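Local coordinates for protein collagen adhesin (Staphylococcus aureus, PDB 2F68) that binds collagen at the staphylococcal surface, probably by wrapping its two beta-rich domains around the collagen helix in what has been called a collagen hug, at residues 54-57 with 63-66; 167-172 with 293-298; 202-205 with 211-214. One frame throughout, in Å; residues are numbered along the deposited sequence.

Interaction 1 (54-57 with 63-66)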
loop_
_atom_site.group_PDB
_atom_site.type_symbol
_atom_site.label_atom_id
_atom_site.label_comp_id
_atom_site.label_asym_id
_atom_site.label_seq_id
_atom_site.Cartn_x
_atom_site.Cartn_y
_atom_site.Cartn_z
ATOM N N VAL A 54 -3.238 15.750 12.169
ATOM C CA VAL A 54 -3.062 14.448 12.808
ATOM C C VAL A 54 -1.615 13.997 12.599
ATOM O O VAL A 54 -1.193 13.733 11.469
ATOM C CB VAL A 54 -4.053 13.387 12.254
ATOM C CG1 VAL A 54 -3.861 12.048 12.956
ATOM C CG2 VAL A 54 -5.496 13.858 12.407
ATOM N N ALA A 55 -0.863 13.922 13.695
ATOM C CA ALA A 55 0.570 13.630 13.642
ATOM C C ALA A 55 0.924 12.249 14.192
ATOM O O ALA A 55 0.240 11.725 15.075
ATOM C CB ALA A 55 1.356 14.713 14.375
ATOM N N TRP A 56 2.002 11.676 13.659
ATOM C CA TRP A 56 2.499 10.361 14.067
ATOM C C TRP A 56 4.009 10.246 13.816
ATOM O O TRP A 56 4.553 10.999 13.005
ATOM C CB TRP A 56 1.745 9.245 13.329
ATOM C CG TRP A 56 1.640 9.442 11.843
ATOM C CD1 TRP A 56 2.652 9.365 10.929
ATOM C CD2 TRP A 56 0.450 9.732 11.098
ATOM N NE1 TRP A 56 2.169 9.597 9.663
ATOM C CE2 TRP A 56 0.821 9.824 9.738
ATOM C CE3 TRP A 56 -0.892 9.926 11.449
ATOM C CZ2 TRP A 56 -0.104 10.102 8.726
ATOM C CZ3 TRP A 56 -1.811 10.204 10.442
ATOM C CH2 TRP A 56 -1.411 10.289 9.096
ATOM N N PRO A 57 4.693 9.312 14.516
ATOM C CA PRO A 57 6.130 9.110 14.295
ATOM C C PRO A 57 6.455 8.669 12.866
ATOM O O PRO A 57 5.826 7.747 12.338
ATOM C CB PRO A 57 6.492 8.005 15.297
ATOM C CG PRO A 57 5.204 7.333 15.619
ATOM C CD PRO A 57 4.175 8.411 15.563
ATOM N N LYS A 63 7.485 3.421 12.720
ATOM C CA LYS A 63 7.124 4.317 11.625
ATOM C C LYS A 63 5.670 4.117 11.204
ATOM O O LYS A 63 5.246 2.996 10.910
ATOM C CB LYS A 63 8.064 4.103 10.432
ATOM C CG LYS A 63 7.845 5.058 9.263
ATOM C CD LYS A 63 8.901 4.859 8.185
ATOM C CE LYS A 63 8.640 5.730 6.962
ATOM N NZ LYS A 63 8.843 7.183 7.227
ATOM N N ILE A 64 4.916 5.212 11.187
ATOM C CA ILE A 64 3.530 5.201 10.724
ATOM C C ILE A 64 3.438 5.917 9.377
ATOM O O ILE A 64 3.891 7.056 9.236
ATOM C CB ILE A 64 2.562 5.844 11.763
ATOM C CG1 ILE A 64 2.623 5.106 13.112
ATOM C CG2 ILE A 64 1.127 5.908 11.223
ATOM C CD1 ILE A 64 2.175 3.640 13.083
ATOM N N GLU A 65 2.862 5.234 8.392
ATOM C CA GLU A 65 2.738 5.774 7.041
ATOM C C GLU A 65 1.276 5.865 6.613
ATOM O O GLU A 65 0.601 4.846 6.449
ATOM C CB GLU A 65 3.535 4.925 6.044
ATOM C CG GLU A 65 5.034 4.875 6.309
ATOM C CD GLU A 65 5.784 4.014 5.308
ATOM O OE1 GLU A 65 5.762 4.338 4.101
ATOM O OE2 GLU A 65 6.406 3.016 5.731
ATOM N N GLY A 66 0.795 7.094 6.444
ATOM C CA GLY A 66 -0.581 7.338 6.020
ATOM C C GLY A 66 -0.757 7.151 4.528
ATOM O O GLY A 66 -0.062 7.782 3.730
#

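Interaction 2 (167-172 with 293-298)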
loop_
_atom_site.group_PDB
_atom_site.type_symbol
_atom_site.label_atom_id
_atom_site.label_comp_id
_atom_site.label_asym_id
_atom_site.label_seq_id
_atom_site.Cartn_x
_atom_site.Cartn_y
_atom_site.Cartn_z
ATOM N N VAL A 167 -0.905 -0.699 -7.769
ATOM C CA VAL A 167 -0.777 -1.899 -6.946
ATOM C C VAL A 167 0.470 -2.671 -7.373
ATOM O O VAL A 167 0.582 -3.102 -8.524
ATOM C CB VAL A 167 -2.029 -2.814 -7.038
ATOM C CG1 VAL A 167 -1.891 -4.010 -6.103
ATOM C CG2 VAL A 167 -3.298 -2.039 -6.711
ATOM N N ARG A 168 1.406 -2.827 -6.440
ATOM C CA ARG A 168 2.647 -3.556 -6.692
ATOM C C ARG A 168 2.396 -5.060 -6.697
ATOM O O ARG A 168 1.508 -5.550 -5.998
ATOM C CB ARG A 168 3.703 -3.213 -5.637
ATOM C CG ARG A 168 4.049 -1.735 -5.533
ATOM C CD ARG A 168 4.800 -1.447 -4.245
ATOM N NE ARG A 168 6.224 -1.768 -4.340
ATOM C CZ ARG A 168 7.003 -2.069 -3.302
ATOM N NH1 ARG A 168 6.507 -2.113 -2.072
ATOM N NH2 ARG A 168 8.286 -2.339 -3.499
ATOM N N TRP A 169 3.179 -5.781 -7.496
ATOM C CA TRP A 169 3.104 -7.240 -7.555
ATOM C C TRP A 169 4.501 -7.846 -7.622
ATOM O O TRP A 169 5.393 -7.292 -8.264
ATOM C CB TRP A 169 2.276 -7.696 -8.760
ATOM C CG TRP A 169 0.838 -7.263 -8.716
ATOM C CD1 TRP A 169 0.248 -6.300 -9.483
ATOM C CD2 TRP A 169 -0.189 -7.777 -7.857
ATOM N NE1 TRP A 169 -1.082 -6.183 -9.160
ATOM C CE2 TRP A 169 -1.378 -7.077 -8.164
ATOM C CE3 TRP A 169 -0.222 -8.761 -6.858
ATOM C CZ2 TRP A 169 -2.588 -7.329 -7.510
ATOM C CZ3 TRP A 169 -1.426 -9.009 -6.205
ATOM C CH2 TRP A 169 -2.592 -8.296 -6.537
ATOM N N PHE A 170 4.681 -8.985 -6.957
ATOM C CA PHE A 170 5.981 -9.649 -6.888
ATOM C C PHE A 170 5.888 -11.131 -7.242
ATOM O O PHE A 170 5.140 -11.884 -6.615
ATOM C CB PHE A 170 6.597 -9.485 -5.492
ATOM C CG PHE A 170 6.969 -8.068 -5.148
ATOM C CD1 PHE A 170 6.060 -7.232 -4.503
ATOM C CD2 PHE A 170 8.232 -7.573 -5.457
ATOM C CE1 PHE A 170 6.402 -5.921 -4.180
ATOM C CE2 PHE A 170 8.584 -6.264 -5.137
ATOM C CZ PHE A 170 7.667 -5.437 -4.498
ATOM N N LEU A 171 6.651 -11.537 -8.254
ATOM C CA LEU A 171 6.758 -12.941 -8.645
ATOM C C LEU A 171 8.108 -13.507 -8.212
ATOM O O LEU A 171 9.110 -13.369 -8.918
ATOM C CB LEU A 171 6.555 -13.111 -10.157
ATOM C CG LEU A 171 5.141 -13.365 -10.692
ATOM C CD1 LEU A 171 4.248 -12.139 -10.560
ATOM C CD2 LEU A 171 5.206 -13.816 -12.143
ATOM N N ASN A 172 8.119 -14.138 -7.042
ATOM C CA ASN A 172 9.345 -14.668 -6.449
ATOM C C ASN A 172 9.576 -16.135 -6.812
ATOM O O ASN A 172 8.974 -17.036 -6.224
ATOM C CB ASN A 172 9.325 -14.474 -4.928
ATOM C CG ASN A 172 9.203 -13.013 -4.522
ATOM O OD1 ASN A 172 9.973 -12.162 -4.972
ATOM N ND2 ASN A 172 8.238 -12.719 -3.659
ATOM N N HIS A 293 -2.717 -14.085 -5.163
ATOM C CA HIS A 293 -2.637 -13.059 -4.124
ATOM C C HIS A 293 -3.662 -11.949 -4.345
ATOM O O HIS A 293 -3.942 -11.566 -5.485
ATOM C CB HIS A 293 -1.228 -12.469 -4.047
ATOM C CG HIS A 293 -0.951 -11.735 -2.772
ATOM N ND1 HIS A 293 -1.092 -10.369 -2.654
ATOM C CD2 HIS A 293 -0.552 -12.179 -1.557
ATOM C CE1 HIS A 293 -0.786 -10.003 -1.421
ATOM N NE2 HIS A 293 -0.455 -11.083 -0.736
ATOM N N THR A 294 -4.209 -11.438 -3.245
ATOM C CA THR A 294 -5.225 -10.389 -3.287
ATOM C C THR A 294 -4.805 -9.194 -2.430
ATOM O O THR A 294 -4.454 -9.352 -1.257
ATOM C CB THR A 294 -6.602 -10.918 -2.814
ATOM O OG1 THR A 294 -6.889 -12.163 -3.464
ATOM C CG2 THR A 294 -7.708 -9.920 -3.131
ATOM N N VAL A 295 -4.840 -8.005 -3.027
ATOM C CA VAL A 295 -4.499 -6.765 -2.329
ATOM C C VAL A 295 -5.757 -5.927 -2.106
ATOM O O VAL A 295 -6.469 -5.591 -3.055
ATOM C CB VAL A 295 -3.428 -5.943 -3.096
ATOM C CG1 VAL A 295 -3.104 -4.645 -2.361
ATOM C CG2 VAL A 295 -2.163 -6.764 -3.292
ATOM N N HIS A 296 -6.022 -5.601 -0.842
ATOM C CA HIS A 296 -7.191 -4.810 -0.467
ATOM C C HIS A 296 -6.960 -3.320 -0.703
ATOM O O HIS A 296 -5.877 -2.797 -0.424
ATOM C CB HIS A 296 -7.564 -5.060 0.996
ATOM C CG HIS A 296 -7.937 -6.479 1.291
ATOM N ND1 HIS A 296 -7.036 -7.401 1.777
ATOM C CD2 HIS A 296 -9.115 -7.135 1.165
ATOM C CE1 HIS A 296 -7.642 -8.564 1.940
ATOM N NE2 HIS A 296 -8.905 -8.429 1.575
ATOM N N ASN A 297 -7.987 -2.648 -1.218
ATOM C CA ASN A 297 -7.936 -1.212 -1.477
ATOM C C ASN A 297 -8.058 -0.402 -0.189
ATOM O O ASN A 297 -8.686 -0.845 0.775
ATOM C CB ASN A 297 -9.036 -0.811 -2.465
ATOM C CG ASN A 297 -8.758 0.519 -3.156
ATOM O OD1 ASN A 297 -7.679 1.098 -3.019
ATOM N ND2 ASN A 297 -9.739 1.004 -3.909
ATOM N N ILE A 298 -7.454 0.784 -0.185
ATOM C CA ILE A 298 -7.430 1.645 0.998
ATOM C C ILE A 298 -8.766 2.354 1.216
ATOM O O ILE A 298 -9.323 2.954 0.292
ATOM C CB ILE A 298 -6.266 2.679 0.933
ATOM C CG1 ILE A 298 -4.904 1.976 0.789
ATOM C CG2 ILE A 298 -6.289 3.621 2.144
ATOM C CD1 ILE A 298 -4.597 0.907 1.847
#

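Interaction 3 (202-205 with 211-214)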
loop_
_atom_site.group_PDB
_atom_site.type_symbol
_atom_site.label_atom_id
_atom_site.label_comp_id
_atom_site.label_asym_id
_atom_site.label_seq_id
_atom_site.Cartn_x
_atom_site.Cartn_y
_atom_site.Cartn_z
ATOM N N ASN A 202 10.785 -4.616 -14.515
ATOM C CA ASN A 202 12.029 -4.942 -13.783
ATOM C C ASN A 202 12.139 -6.348 -13.167
ATOM O O ASN A 202 11.208 -6.837 -12.522
ATOM C CB ASN A 202 12.446 -3.829 -12.789
ATOM C CG ASN A 202 11.660 -3.853 -11.483
ATOM O OD1 ASN A 202 10.838 -2.972 -11.228
ATOM N ND2 ASN A 202 11.920 -4.851 -10.643
ATOM N N ILE A 203 13.290 -6.984 -13.380
ATOM C CA ILE A 203 13.561 -8.327 -12.861
ATOM C C ILE A 203 14.849 -8.327 -12.033
ATOM O O ILE A 203 15.883 -7.826 -12.484
ATOM C CB ILE A 203 13.681 -9.394 -13.998
ATOM C CG1 ILE A 203 12.532 -9.284 -15.008
ATOM C CG2 ILE A 203 13.735 -10.806 -13.421
ATOM C CD1 ILE A 203 12.870 -8.481 -16.255
ATOM N N ASN A 204 14.775 -8.883 -10.827
ATOM C CA ASN A 204 15.945 -9.025 -9.963
ATOM C C ASN A 204 16.411 -10.476 -9.879
ATOM O O ASN A 204 15.675 -11.348 -9.408
ATOM C CB ASN A 204 15.662 -8.470 -8.561
ATOM C CG ASN A 204 16.917 -8.370 -7.703
ATOM O OD1 ASN A 204 17.982 -7.967 -8.174
ATOM N ND2 ASN A 204 16.789 -8.729 -6.430
ATOM N N VAL A 205 17.632 -10.723 -10.346
ATOM C CA VAL A 205 18.216 -12.062 -10.323
ATOM C C VAL A 205 19.368 -12.119 -9.319
ATOM O O VAL A 205 20.264 -11.272 -9.342
ATOM C CB VAL A 205 18.707 -12.513 -11.728
ATOM C CG1 VAL A 205 19.037 -14.002 -11.729
ATOM C CG2 VAL A 205 17.658 -12.211 -12.794
ATOM N N ASN A 211 22.156 -10.254 -11.461
ATOM C CA ASN A 211 21.944 -8.993 -12.179
ATOM C C ASN A 211 20.535 -8.432 -11.995
ATOM O O ASN A 211 19.577 -9.184 -11.800
ATOM C CB ASN A 211 22.246 -9.156 -13.675
ATOM C CG ASN A 211 23.705 -8.891 -14.015
ATOM O OD1 ASN A 211 24.360 -9.710 -14.659
ATOM N ND2 ASN A 211 24.219 -7.743 -13.583
ATOM N N TYR A 212 20.422 -7.107 -12.059
ATOM C CA TYR A 212 19.136 -6.420 -11.958
ATOM C C TYR A 212 18.798 -5.724 -13.275
ATOM O O TYR A 212 19.521 -4.829 -13.720
ATOM C CB TYR A 212 19.152 -5.419 -10.795
ATOM C CG TYR A 212 17.844 -4.686 -10.567
ATOM C CD1 TYR A 212 16.719 -5.356 -10.083
ATOM C CD2 TYR A 212 17.738 -3.319 -10.820
ATOM C CE1 TYR A 212 15.517 -4.685 -9.868
ATOM C CE2 TYR A 212 16.541 -2.639 -10.606
ATOM C CZ TYR A 212 15.436 -3.327 -10.132
ATOM O OH TYR A 212 14.252 -2.659 -9.920
ATOM N N TYR A 213 17.700 -6.153 -13.893
ATOM C CA TYR A 213 17.273 -5.623 -15.188
ATOM C C TYR A 213 16.054 -4.723 -15.018
ATOM O O TYR A 213 14.984 -5.189 -14.625
ATOM C CB TYR A 213 16.967 -6.766 -16.164
ATOM C CG TYR A 213 18.087 -7.775 -16.310
ATOM C CD1 TYR A 213 19.129 -7.563 -17.211
ATOM C CD2 TYR A 213 18.104 -8.943 -15.545
ATOM C CE1 TYR A 213 20.162 -8.486 -17.348
ATOM C CE2 TYR A 213 19.132 -9.872 -15.674
ATOM C CZ TYR A 213 20.156 -9.638 -16.577
ATOM O OH TYR A 213 21.173 -10.554 -16.705
ATOM N N SER A 214 16.226 -3.436 -15.313
ATOM C CA SER A 214 15.161 -2.446 -15.140
ATOM C C SER A 214 15.056 -1.490 -16.328
ATOM O O SER A 214 15.971 -1.401 -17.151
ATOM C CB SER A 214 15.377 -1.656 -13.846
ATOM O OG SER A 214 14.295 -0.774 -13.596
#

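Interaction 1 (54-57 with 63-66)
Trp56 and Ile64 meet side chain to side chain, at about a right angle, in the bacterial Ig-like domain. Followed outward, the tryptophan starts with Trp56 CB against Ile64 CB at 3.8 Å. Its CG sits between the backbone N and the carbonyl carbon (chi1 49°), which lays the indole against Ile64. CG then meets Ile64 CG2, and Trp56 CD1 touches Ile64 CB at 3.6 Å. Ile64 CG2 stands over the five-membered ring of Trp56, 3.8 Å from its centroid and 16° off the normal, a CH-pi contact; Val54 O lies over the opposite face. Trp56 NE1 passes 3.1 Å from Ile64 O, but the angle is too poor for a hydrogen bond, and its partner is Pro87 O, weakly. At the far end Trp56 CZ2 reaches Gly66 N at 3.9 Å; Gly66, without a side chain, lets the indole lie close against the strand backbone. Beta-branched Ile64 serves two neighbours: CG2 goes to the indole, while Ile64 CG1 lies 4.2 Å from Pro57 CG. Pro57 O accepts a nearly straight bond of 2.9 Å from Ile64 N. Around this buried pair, Ile64 packs on Val112 of strand 104-116, and Trp56 lies against Ile130 of strand 127-132 and Ala90 of strand 89-94.

Interaction 2 (167-172 with 293-298)
At the edge of the His293 imidazole, near its plane, Trp169 CZ3 comes in 3.8 Å from His293 ND1; Val295 CG2 also lies at that imidazole edge. The indole of Trp169, its benzene end turned to strand 293-296, has Val167 CG1 over one face, 3.4 Å above the plane and nearer the ring's border than its centre. This is the interior of a beta sandwich in the collagen-binding domain: the two strands belong to different sheets, run antiparallel at 158° with their axes 9.0 Å apart, and share no hydrogen bond, the gap being filled mainly by side chains.

Tryptophan suits the position because its length spans that separation. CG lies beside the backbone N and opposite the carbonyl carbon (chi1 -63°), and although the CB of Trp169 does not itself head for strand 293-296, the ring carries Trp169 CH2 across to Val295 CG2 at 3.6 Å. His293 O is about as near, 3.7 Å from Trp169 CZ3. The polar NE1 end, by contrast, is bonded to Thr260 OG1 on strand 252-262 of its own sheet, which should limit rotation of the indole, and Tyr258 of that strand meets the ring with the planes inclined at about 35°. His293 reaches on to Lys155 and Thr156 of strand 154-156.

The two valines, compact and beta-branched, lie alongside, pointing opposite ways. Val295 splits its work: CG2 goes to the indole, while Val295 CB meets Val167 CG1 at 3.9 Å, the same methyl that covers the Trp169 face.

Interaction 3 (202-205 with 211-214)
Ile203 and Tyr213 form the firmly bonded centre of this antiparallel beta hairpin. Ile203 N gives its hydrogen to Tyr213 O at 2.8 Å, and Tyr213 N returns a bond of the same 2.8 Å to Ile203 O. Val205 N adds a bond to Asn211 O at 2.9 Å, but the return from Asn211 N to Val205 O is weak.

Ile203, Val205 and Tyr213 point to the same face of the sheet. Val205 CG2 lies at the edge of the Tyr213 ring, near its plane and 4.0 Å from Tyr213 CE2; the aliphatic Ile203 and Val205 suit the covered side, and the Tyr213 ring lends it an apolar flank.

The opposite face, bearing Asn204 and Tyr212, is more open and polar. The Tyr212 side chain, with CG anti to the backbone N (chi1 -178°), extends past Asn204 and on to Asn202. Asn204 CB sits at the ring edge while Asn204 OD1 is 3.5 Å from Tyr212 CD1, the amide plane turned 70° from the ring. Tyr212 OH comes within 3.3 Å of Asn202 ND2, an approach too poorly angled for a hydrogen bond. Amides and a phenol suit this side, being able to face water and still pack.

Strand 211-213 is one of the two edge strands of its five-stranded sheet, and strand 194-207 joins it to strand 252-262. Helix 218-225 covers the apolar face, where Phe222 meets Ile203 and Val205, and Tyr213 touches Asp221 and Ala225.

From the N terminus, interaction 1 comes first, closing a short loop between strand 50-54 and strand 62-75 within the Ig-like domain. It is complete before interaction 2 opens at 167-172. That second contact closes a span of some 120 residues by joining two sheets of the collagen-binding domain, and interaction 3 falls within the span as a local hairpin. Interactions 2 and 3 share the five-stranded sheet, with centres about 19 Å apart: one joins an inner strand to the opposing sheet, the other forms the border. Interaction 1 approaches interaction 2 to about 7 Å between nearest atoms without touching. Past 293-298, the chain returns to the first domain as strand 300-307 beside strand 104-116.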